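Iron uptake protein A2 (Synechocystis sp., PDB 2VOZ) binds ferric iron in the periplasm, probably as a substrate-binding subunit of an ABC transporter that imports Fe(3+). Local coordinates at residues G106-R111 against Y284-D289; Y169-T174 against P334-L339; Y226-Q231 against D310-A315. One frame throughout, in Å; residues are numbered along the deposited sequence.

Interaction 1 (G106-R111 against Y284-D289)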
loop_
_atom_site.group_PDB
_atom_site.type_symbol
_atom_site.label_atom_id
_atom_site.label_comp_id
_atom_site.label_asym_id
_atom_site.label_seq_id
_atom_site.Cartn_x
_atom_site.Cartn_y
_atom_site.Cartn_z
ATOM N N GLY B 106 -35.460 8.866 -10.839
ATOM C CA GLY B 106 -35.554 8.820 -12.286
ATOM C C GLY B 106 -34.293 8.367 -12.991
ATOM O O GLY B 106 -34.376 7.484 -13.822
ATOM N N LYS B 107 -33.139 8.962 -12.662
ATOM C CA LYS B 107 -31.873 8.588 -13.301
ATOM C C LYS B 107 -31.519 7.127 -13.091
ATOM O O LYS B 107 -31.125 6.449 -14.026
ATOM C CB LYS B 107 -30.705 9.471 -12.851
ATOM C CG LYS B 107 -30.709 10.866 -13.432
ATOM N N LEU B 108 -31.655 6.630 -11.862
ATOM C CA LEU B 108 -31.362 5.225 -11.621
ATOM C C LEU B 108 -32.303 4.336 -12.373
ATOM O O LEU B 108 -31.889 3.354 -12.986
ATOM C CB LEU B 108 -31.442 4.894 -10.129
ATOM C CG LEU B 108 -30.416 5.558 -9.216
ATOM C CD1 LEU B 108 -30.680 5.151 -7.764
ATOM C CD2 LEU B 108 -28.952 5.230 -9.629
ATOM N N ASN B 109 -33.595 4.667 -12.343
ATOM C CA ASN B 109 -34.545 3.827 -13.066
ATOM C C ASN B 109 -34.299 3.803 -14.574
ATOM O O ASN B 109 -34.419 2.753 -15.215
ATOM C CB ASN B 109 -35.978 4.262 -12.796
ATOM C CG ASN B 109 -36.421 3.970 -11.380
ATOM O OD1 ASN B 109 -37.417 4.540 -10.913
ATOM N ND2 ASN B 109 -35.691 3.114 -10.681
ATOM N N GLU B 110 -33.969 4.962 -15.133
ATOM C CA GLU B 110 -33.770 5.047 -16.578
ATOM C C GLU B 110 -32.489 4.348 -17.009
ATOM O O GLU B 110 -32.439 3.726 -18.101
ATOM C CB GLU B 110 -33.750 6.501 -17.027
ATOM C CG GLU B 110 -35.096 7.190 -16.920
ATOM C CD GLU B 110 -36.054 6.866 -18.061
ATOM O OE1 GLU B 110 -37.270 7.089 -17.858
ATOM O OE2 GLU B 110 -35.596 6.413 -19.143
ATOM N N ARG B 111 -31.459 4.397 -16.160
ATOM C CA ARG B 111 -30.132 3.934 -16.590
ATOM C C ARG B 111 -29.805 2.499 -16.227
ATOM O O ARG B 111 -29.254 1.765 -17.046
ATOM C CB ARG B 111 -29.036 4.855 -16.047
ATOM C CG ARG B 111 -29.117 6.262 -16.658
ATOM C CD ARG B 111 -28.128 7.252 -16.023
ATOM N NE ARG B 111 -26.753 6.774 -16.205
ATOM C CZ ARG B 111 -26.056 6.845 -17.346
ATOM N NH1 ARG B 111 -26.589 7.409 -18.431
ATOM N NH2 ARG B 111 -24.817 6.358 -17.399
ATOM N N TYR B 284 -24.489 9.198 -9.260
ATOM C CA TYR B 284 -23.136 9.373 -9.736
ATOM C C TYR B 284 -22.487 8.030 -10.104
ATOM O O TYR B 284 -21.880 7.918 -11.159
ATOM C CB TYR B 284 -22.307 10.125 -8.693
ATOM C CG TYR B 284 -20.824 10.101 -8.984
ATOM C CD1 TYR B 284 -20.279 10.873 -10.027
ATOM C CD2 TYR B 284 -19.966 9.316 -8.186
ATOM C CE1 TYR B 284 -18.918 10.840 -10.291
ATOM C CE2 TYR B 284 -18.580 9.284 -8.447
ATOM C CZ TYR B 284 -18.079 10.066 -9.483
ATOM O OH TYR B 284 -16.698 10.011 -9.708
ATOM N N LEU B 285 -22.615 7.017 -9.245
ATOM C CA LEU B 285 -22.039 5.718 -9.542
ATOM C C LEU B 285 -22.617 5.113 -10.825
ATOM O O LEU B 285 -21.985 4.243 -11.429
ATOM C CB LEU B 285 -22.332 4.768 -8.383
ATOM C CG LEU B 285 -21.467 4.805 -7.133
ATOM C CD1 LEU B 285 -21.773 3.542 -6.346
ATOM C CD2 LEU B 285 -19.977 4.854 -7.465
ATOM N N ALA B 286 -23.833 5.535 -11.198
ATOM C CA ALA B 286 -24.468 5.070 -12.449
ATOM C C ALA B 286 -24.082 5.924 -13.671
ATOM O O ALA B 286 -24.511 5.649 -14.801
ATOM C CB ALA B 286 -25.980 5.062 -12.306
ATOM N N SER B 287 -23.289 6.961 -13.470
ATOM C CA SER B 287 -22.877 7.804 -14.598
ATOM C C SER B 287 -21.812 7.115 -15.473
ATOM O O SER B 287 -21.097 6.201 -14.996
ATOM C CB SER B 287 -22.390 9.161 -14.073
ATOM O OG SER B 287 -21.124 9.036 -13.483
ATOM N N ASP B 288 -21.679 7.528 -16.743
ATOM C CA ASP B 288 -20.741 6.824 -17.640
ATOM C C ASP B 288 -19.304 6.884 -17.180
ATOM O O ASP B 288 -18.583 5.894 -17.317
ATOM C CB ASP B 288 -20.812 7.418 -19.061
ATOM C CG ASP B 288 -22.127 7.150 -19.752
ATOM O OD1 ASP B 288 -22.967 6.373 -19.254
ATOM O OD2 ASP B 288 -22.298 7.727 -20.860
ATOM N N ASP B 289 -18.902 8.057 -16.682
ATOM C CA ASP B 289 -17.514 8.330 -16.241
ATOM C C ASP B 289 -17.168 7.344 -15.111
ATOM O O ASP B 289 -16.224 6.544 -15.182
ATOM C CB ASP B 289 -17.458 9.764 -15.665
ATOM C CG ASP B 289 -17.172 10.817 -16.720
ATOM O OD1 ASP B 289 -17.204 10.486 -17.946
ATOM O OD2 ASP B 289 -16.925 11.989 -16.326
#
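Arg111, at the end of helix 106-111, reaches the turn that joins helices 275-285 and 288-297 in this periplasmic solute-binding fold. The polar part of the contact is a side-on grip: NE and NH2 of its guanidinium both donate to Ala286 O, at 2.9 Å and 2.7 Å from it. The carbonyl oxygen lies within the guanidinium plane, whereas NE stands above the carbonyl plane and NH2 lies in it. The arginine chain bends at chi3 (60°), which turns NE out of line with the extended part of the chain. NH2 also forms a salt bridge with Asp288, whose OD1 is 2.6 Å away and is met from above the carboxylate plane; the two flat groups are turned 48° apart. A methionine in place of Arg111 would probably leave Ala286 O without these two donors and Asp288 without its cationic mate. The apolar part is small and buried: Leu108 CD2 lies 4.0 Å from Ala286 CB, with Phe126 of strand 124-136 touching the alanine and Tyr124 the leucine. Within the turn, Ser287 occupies the N-cap position of helix 288-297, and its OG donates to Tyr284 O at 2.7 Å, in the carbonyl plane.

Interaction 2 (Y169-T174 against P334-L339)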
loop_
_atom_site.group_PDB
_atom_site.type_symbol
_atom_site.label_atom_id
_atom_site.label_comp_id
_atom_site.label_asym_id
_atom_site.label_seq_id
_atom_site.Cartn_x
_atom_site.Cartn_y
_atom_site.Cartn_z
ATOM N N TYR B 169 -21.336 -16.789 -3.821
ATOM C CA TYR B 169 -21.472 -16.945 -5.277
ATOM C C TYR B 169 -22.186 -18.252 -5.658
ATOM O O TYR B 169 -22.982 -18.284 -6.601
ATOM C CB TYR B 169 -20.116 -16.960 -5.997
ATOM C CG TYR B 169 -19.147 -15.884 -5.560
ATOM C CD1 TYR B 169 -19.586 -14.641 -5.137
ATOM C CD2 TYR B 169 -17.771 -16.145 -5.598
ATOM C CE1 TYR B 169 -18.651 -13.666 -4.743
ATOM C CE2 TYR B 169 -16.857 -15.183 -5.226
ATOM C CZ TYR B 169 -17.302 -13.979 -4.797
ATOM O OH TYR B 169 -16.354 -13.045 -4.415
ATOM N N ASN B 170 -21.871 -19.322 -4.950
ATOM C CA ASN B 170 -22.542 -20.614 -5.154
ATOM C C ASN B 170 -23.980 -20.559 -4.704
ATOM O O ASN B 170 -24.865 -21.039 -5.413
ATOM C CB ASN B 170 -21.818 -21.716 -4.385
ATOM C CG ASN B 170 -20.530 -22.132 -5.030
ATOM O OD1 ASN B 170 -20.301 -21.932 -6.245
ATOM N ND2 ASN B 170 -19.648 -22.699 -4.210
ATOM N N LEU B 171 -24.216 -19.997 -3.513
ATOM C CA LEU B 171 -25.582 -19.832 -3.014
ATOM C C LEU B 171 -26.428 -19.119 -4.076
ATOM O O LEU B 171 -27.541 -19.534 -4.376
ATOM C CB LEU B 171 -25.586 -19.003 -1.723
ATOM C CG LEU B 171 -25.190 -19.779 -0.448
ATOM C CD1 LEU B 171 -24.932 -18.845 0.737
ATOM C CD2 LEU B 171 -26.239 -20.812 -0.098
ATOM N N SER B 172 -25.866 -18.066 -4.667
ATOM C CA SER B 172 -26.619 -17.316 -5.662
ATOM C C SER B 172 -26.848 -18.062 -6.987
ATOM O O SER B 172 -27.946 -17.956 -7.596
ATOM C CB SER B 172 -25.975 -15.929 -5.876
ATOM O OG SER B 172 -26.186 -15.142 -4.690
ATOM N N LEU B 173 -25.850 -18.825 -7.442
ATOM C CA LEU B 173 -26.046 -19.622 -8.641
ATOM C C LEU B 173 -27.133 -20.647 -8.422
ATOM O O LEU B 173 -28.030 -20.800 -9.256
ATOM C CB LEU B 173 -24.767 -20.293 -9.088
ATOM C CG LEU B 173 -24.896 -21.194 -10.316
ATOM C CD1 LEU B 173 -25.413 -20.472 -11.558
ATOM C CD2 LEU B 173 -23.531 -21.846 -10.613
ATOM N N THR B 174 -27.094 -21.318 -7.281
ATOM C CA THR B 174 -28.123 -22.320 -7.029
ATOM C C THR B 174 -29.492 -21.667 -6.874
ATOM O O THR B 174 -30.493 -22.183 -7.363
ATOM C CB THR B 174 -27.784 -23.112 -5.792
ATOM O OG1 THR B 174 -26.562 -23.867 -5.995
ATOM C CG2 THR B 174 -28.925 -24.066 -5.410
ATOM N N PRO B 334 -32.082 -18.983 1.277
ATOM C CA PRO B 334 -32.236 -20.042 2.305
ATOM C C PRO B 334 -32.487 -21.443 1.699
ATOM O O PRO B 334 -31.939 -22.447 2.171
ATOM C CB PRO B 334 -33.447 -19.573 3.127
ATOM C CG PRO B 334 -33.578 -18.098 2.856
ATOM C CD PRO B 334 -33.087 -17.915 1.437
ATOM N N ASP B 335 -33.279 -21.469 0.637
ATOM C CA ASP B 335 -33.616 -22.687 -0.087
ATOM C C ASP B 335 -32.335 -23.312 -0.656
ATOM O O ASP B 335 -32.160 -24.524 -0.607
ATOM C CB ASP B 335 -34.588 -22.362 -1.223
ATOM C CG ASP B 335 -35.770 -21.416 -0.780
ATOM O OD1 ASP B 335 -36.907 -21.882 -0.963
ATOM O OD2 ASP B 335 -35.594 -20.234 -0.297
ATOM N N SER B 336 -31.469 -22.462 -1.202
ATOM C CA SER B 336 -30.204 -22.884 -1.821
ATOM C C SER B 336 -29.292 -23.530 -0.777
ATOM O O SER B 336 -28.690 -24.569 -1.017
ATOM C CB SER B 336 -29.522 -21.650 -2.429
ATOM O OG SER B 336 -28.188 -21.926 -2.799
ATOM N N ALA B 337 -29.169 -22.875 0.377
ATOM C CA ALA B 337 -28.286 -23.397 1.429
ATOM C C ALA B 337 -28.811 -24.736 1.923
ATOM O O ALA B 337 -28.060 -25.685 2.143
ATOM C CB ALA B 337 -28.246 -22.406 2.583
ATOM N N ARG B 338 -30.122 -24.802 2.091
ATOM C CA ARG B 338 -30.745 -26.053 2.552
ATOM C C ARG B 338 -30.519 -27.202 1.556
ATOM O O ARG B 338 -30.138 -28.313 1.940
ATOM C CB ARG B 338 -32.234 -25.803 2.796
ATOM C CG ARG B 338 -33.052 -27.080 3.101
ATOM C CD ARG B 338 -34.460 -26.673 3.598
ATOM N NE ARG B 338 -35.187 -25.894 2.587
ATOM C CZ ARG B 338 -35.635 -26.329 1.414
ATOM N NH1 ARG B 338 -35.432 -27.588 1.014
ATOM N NH2 ARG B 338 -36.321 -25.473 0.632
ATOM N N LEU B 339 -30.779 -26.952 0.283
ATOM C CA LEU B 339 -30.687 -27.997 -0.724
ATOM C C LEU B 339 -29.237 -28.379 -0.968
ATOM O O LEU B 339 -28.918 -29.548 -1.104
ATOM C CB LEU B 339 -31.291 -27.509 -2.034
ATOM C CG LEU B 339 -32.790 -27.515 -2.233
ATOM C CD1 LEU B 339 -33.020 -27.158 -3.715
ATOM C CD2 LEU B 339 -33.411 -28.880 -1.926
#
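Ser336 gives up the most surface here, facing helix 168-181 from helix 333-342 and binding the main chain of Leu171 with its hydroxyl. With OG anti to the backbone N (chi1 168°) in the conformer described here, one of two modelled, the serine donates to Leu171 O over 2.9 Å. The donor sits in the carbonyl plane, on a lone pair, at a C=O...donor angle of 110°, so it comes in well to one side of an oxygen that belongs to a helix. Leu171, next in buried surface, adds its side chain: CD2 lies 3.5 Å from Ser336 OG and 3.7 Å from Ala337 CB, and also rests against Ala337 N. Thr174, one turn further on, packs against the serine hydroxyl. Its CB is 3.2 Å from Ser336 OG, and its CG2, anti to the backbone N, lies 3.9 Å from Ser336 CB. In this conformer the serine oxygen is thus bedded between a leucine methyl and the branched threonine, and its bond is made in a buried place. The helix segments pass at 8.4 Å between axes with 103° between their directions, a nearly perpendicular crossing that small residues permit to be close. Tyr169, a residue of the iron-binding site, which holds no metal in this apo structure, lies on the same helix as Leu171 but points elsewhere. Around the crossing, Trp189 and Leu190 of helix 183-195 touch Thr174, Met340 of helix 333-342 touches both Leu171 and Thr174, and Tyr169 reaches across to Arg129 and Arg131 of strand 124-136.

Interaction 3 (Y226-Q231 against D310-A315)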
loop_
_atom_site.group_PDB
_atom_site.type_symbol
_atom_site.label_atom_id
_atom_site.label_comp_id
_atom_site.label_asym_id
_atom_site.label_seq_id
_atom_site.Cartn_x
_atom_site.Cartn_y
_atom_site.Cartn_z
ATOM N N TYR B 226 -11.857 -13.492 -12.129
ATOM C CA TYR B 226 -10.676 -14.197 -11.661
ATOM C C TYR B 226 -9.767 -14.605 -12.790
ATOM O O TYR B 226 -8.544 -14.600 -12.626
ATOM C CB TYR B 226 -11.067 -15.436 -10.857
ATOM C CG TYR B 226 -11.778 -15.058 -9.600
ATOM C CD1 TYR B 226 -11.100 -14.368 -8.576
ATOM C CD2 TYR B 226 -13.123 -15.384 -9.429
ATOM C CE1 TYR B 226 -11.769 -13.994 -7.409
ATOM C CE2 TYR B 226 -13.795 -15.015 -8.261
ATOM C CZ TYR B 226 -13.107 -14.337 -7.262
ATOM O OH TYR B 226 -13.788 -13.951 -6.119
ATOM N N TYR B 227 -10.346 -14.969 -13.932
ATOM C CA TYR B 227 -9.509 -15.332 -15.061
ATOM C C TYR B 227 -8.815 -14.106 -15.671
ATOM O O TYR B 227 -7.651 -14.183 -16.082
ATOM C CB TYR B 227 -10.346 -16.074 -16.081
ATOM C CG TYR B 227 -9.558 -16.703 -17.218
ATOM C CD1 TYR B 227 -9.036 -18.002 -17.111
ATOM C CD2 TYR B 227 -9.338 -16.004 -18.388
ATOM C CE1 TYR B 227 -8.330 -18.587 -18.160
ATOM C CE2 TYR B 227 -8.633 -16.580 -19.447
ATOM C CZ TYR B 227 -8.141 -17.871 -19.332
ATOM O OH TYR B 227 -7.442 -18.391 -20.406
ATOM N N ILE B 228 -9.526 -12.984 -15.678
ATOM C CA ILE B 228 -8.940 -11.729 -16.184
ATOM C C ILE B 228 -7.722 -11.371 -15.346
ATOM O O ILE B 228 -6.700 -10.942 -15.896
ATOM C CB ILE B 228 -9.983 -10.583 -16.278
ATOM C CG1 ILE B 228 -11.288 -11.049 -16.952
ATOM C CG2 ILE B 228 -9.352 -9.370 -17.005
ATOM C CD1 ILE B 228 -11.074 -11.657 -18.378
ATOM N N ARG B 229 -7.783 -11.587 -14.021
ATOM C CA ARG B 229 -6.607 -11.326 -13.163
ATOM C C ARG B 229 -5.425 -12.122 -13.616
ATOM O O ARG B 229 -4.343 -11.592 -13.707
ATOM C CB ARG B 229 -6.842 -11.725 -11.707
ATOM C CG ARG B 229 -7.776 -10.838 -11.021
ATOM C CD ARG B 229 -7.920 -11.256 -9.564
ATOM N NE ARG B 229 -9.093 -10.600 -9.009
ATOM C CZ ARG B 229 -9.578 -10.855 -7.799
ATOM N NH1 ARG B 229 -10.670 -10.222 -7.406
ATOM N NH2 ARG B 229 -8.955 -11.718 -6.984
ATOM N N LEU B 230 -5.647 -13.412 -13.867
ATOM C CA LEU B 230 -4.562 -14.316 -14.276
ATOM C C LEU B 230 -3.966 -13.857 -15.619
ATOM O O LEU B 230 -2.746 -13.800 -15.743
ATOM C CB LEU B 230 -5.064 -15.759 -14.386
ATOM C CG LEU B 230 -5.430 -16.378 -13.030
ATOM C CD1 LEU B 230 -6.040 -17.788 -13.267
ATOM C CD2 LEU B 230 -4.197 -16.474 -12.134
ATOM N N GLN B 231 -4.824 -13.441 -16.568
ATOM C CA GLN B 231 -4.362 -12.978 -17.882
ATOM C C GLN B 231 -3.452 -11.746 -17.729
ATOM O O GLN B 231 -2.449 -11.581 -18.447
ATOM C CB GLN B 231 -5.558 -12.654 -18.773
ATOM C CG GLN B 231 -6.320 -13.891 -19.273
ATOM C CD GLN B 231 -7.394 -13.482 -20.237
ATOM O OE1 GLN B 231 -8.534 -13.215 -19.833
ATOM N NE2 GLN B 231 -7.035 -13.393 -21.525
ATOM N N ASP B 310 -13.379 -3.408 -20.028
ATOM C CA ASP B 310 -11.962 -3.644 -20.013
ATOM C C ASP B 310 -11.603 -4.498 -21.235
ATOM O O ASP B 310 -12.283 -5.495 -21.489
ATOM C CB ASP B 310 -11.566 -4.405 -18.749
ATOM C CG ASP B 310 -10.090 -4.749 -18.738
ATOM O OD1 ASP B 310 -9.706 -5.792 -19.320
ATOM O OD2 ASP B 310 -9.331 -3.966 -18.138
ATOM N N PRO B 311 -10.588 -4.103 -21.999
ATOM C CA PRO B 311 -10.283 -4.826 -23.261
ATOM C C PRO B 311 -10.011 -6.327 -23.101
ATOM O O PRO B 311 -10.439 -7.116 -23.952
ATOM C CB PRO B 311 -9.049 -4.101 -23.809
ATOM C CG PRO B 311 -8.941 -2.832 -23.075
ATOM C CD PRO B 311 -9.707 -2.929 -21.793
ATOM N N VAL B 312 -9.282 -6.713 -22.049
ATOM C CA VAL B 312 -9.003 -8.129 -21.780
ATOM C C VAL B 312 -10.322 -8.887 -21.527
ATOM O O VAL B 312 -10.549 -9.977 -22.071
ATOM C CB VAL B 312 -8.020 -8.296 -20.587
ATOM C CG1 VAL B 312 -7.737 -9.803 -20.333
ATOM C CG2 VAL B 312 -6.682 -7.606 -20.906
ATOM N N LEU B 313 -11.204 -8.312 -20.713
ATOM C CA LEU B 313 -12.503 -8.939 -20.465
ATOM C C LEU B 313 -13.323 -8.966 -21.764
ATOM O O LEU B 313 -13.917 -9.985 -22.094
ATOM C CB LEU B 313 -13.243 -8.172 -19.363
ATOM C CG LEU B 313 -14.663 -8.630 -19.061
ATOM C CD1 LEU B 313 -14.636 -10.134 -18.607
ATOM C CD2 LEU B 313 -15.229 -7.736 -17.968
ATOM N N ALA B 314 -13.323 -7.850 -22.500
ATOM C CA ALA B 314 -14.149 -7.707 -23.712
ATOM C C ALA B 314 -13.732 -8.712 -24.792
ATOM O O ALA B 314 -14.563 -9.113 -25.597
ATOM C CB ALA B 314 -14.075 -6.282 -24.252
ATOM N N ALA B 315 -12.460 -9.122 -24.789
ATOM C CA ALA B 315 -11.943 -10.054 -25.826
ATOM C C ALA B 315 -12.533 -11.458 -25.681
ATOM O O ALA B 315 -12.376 -12.299 -26.576
ATOM C CB ALA B 315 -10.456 -10.109 -25.805
HETATM O O HOH W 1 -8.848 -11.850 -23.333
#
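Ile228 carries CG2 anti to the backbone N and CG1 beside it (chi1 -47°), while Val312 holds CG1 anti to its own N (chi1 -180°); these torsions bring the two branches together, Ile228 CG2 lying 3.7 Å from Val312 CG1. The two side chains run alongside each other in opposing senses. Leu313 meets the other branch of the isoleucine at about a right angle: its CD1 is 3.8 Å from Ile228 CG1, and Ile228 CD1 comes to 3.7 Å from Leu313 CA, against the backbone of the short helix. Gln231, one turn on from Ile228, runs past the valine with its chain extended beyond CG, and Val312 CG1 lies 3.5 Å from Gln231 OE1. The amide has polar partners as well: OE1 accepts from His316, and a water links NE2, 3.0 Å from it, to Val312 O, 2.8 Å from it. No direct hydrogen bond joins the two segments, so this is an apolar contact edged by one water bridge. Asp310 is the N-cap of helix 311-314: its OD1 takes the N-H of Leu313 at 3.2 Å through its anti lone pair, and that of Val312 more weakly, while OD2 forms a salt bridge with Lys232. Helix 224-232 thereby carries helix 311-314 on one flank. Elsewhere on it Tyr226, an iron-site tyrosine, packs on helix 205-213, Leu230 packs on helix 236-244, and the ring of Tyr227 meets that of Tyr134 from strand 124-136.

Interactions 2 and 3 are buried, whereas interaction 1 is only partly so and lies away from the iron site. Their chemistry follows: interaction 1 relies on charge and a doubly gripped carbonyl, interaction 2 on one hydroxyl bond within a close helix crossing, and interaction 3 on aliphatic branches with a water at the margin. Interactions 2 and 3 lie on opposite sides of the chain's centre, yet each includes an iron-site tyrosine, and Tyr169 OH and Tyr226 OH, 3.2 Å apart, probably share a hydrogen bond. Interaction 1 does not touch the others, but its segment 284-289, like segment 310-315 of interaction 3, touches the second subunit. Strand 124-136 borders all three.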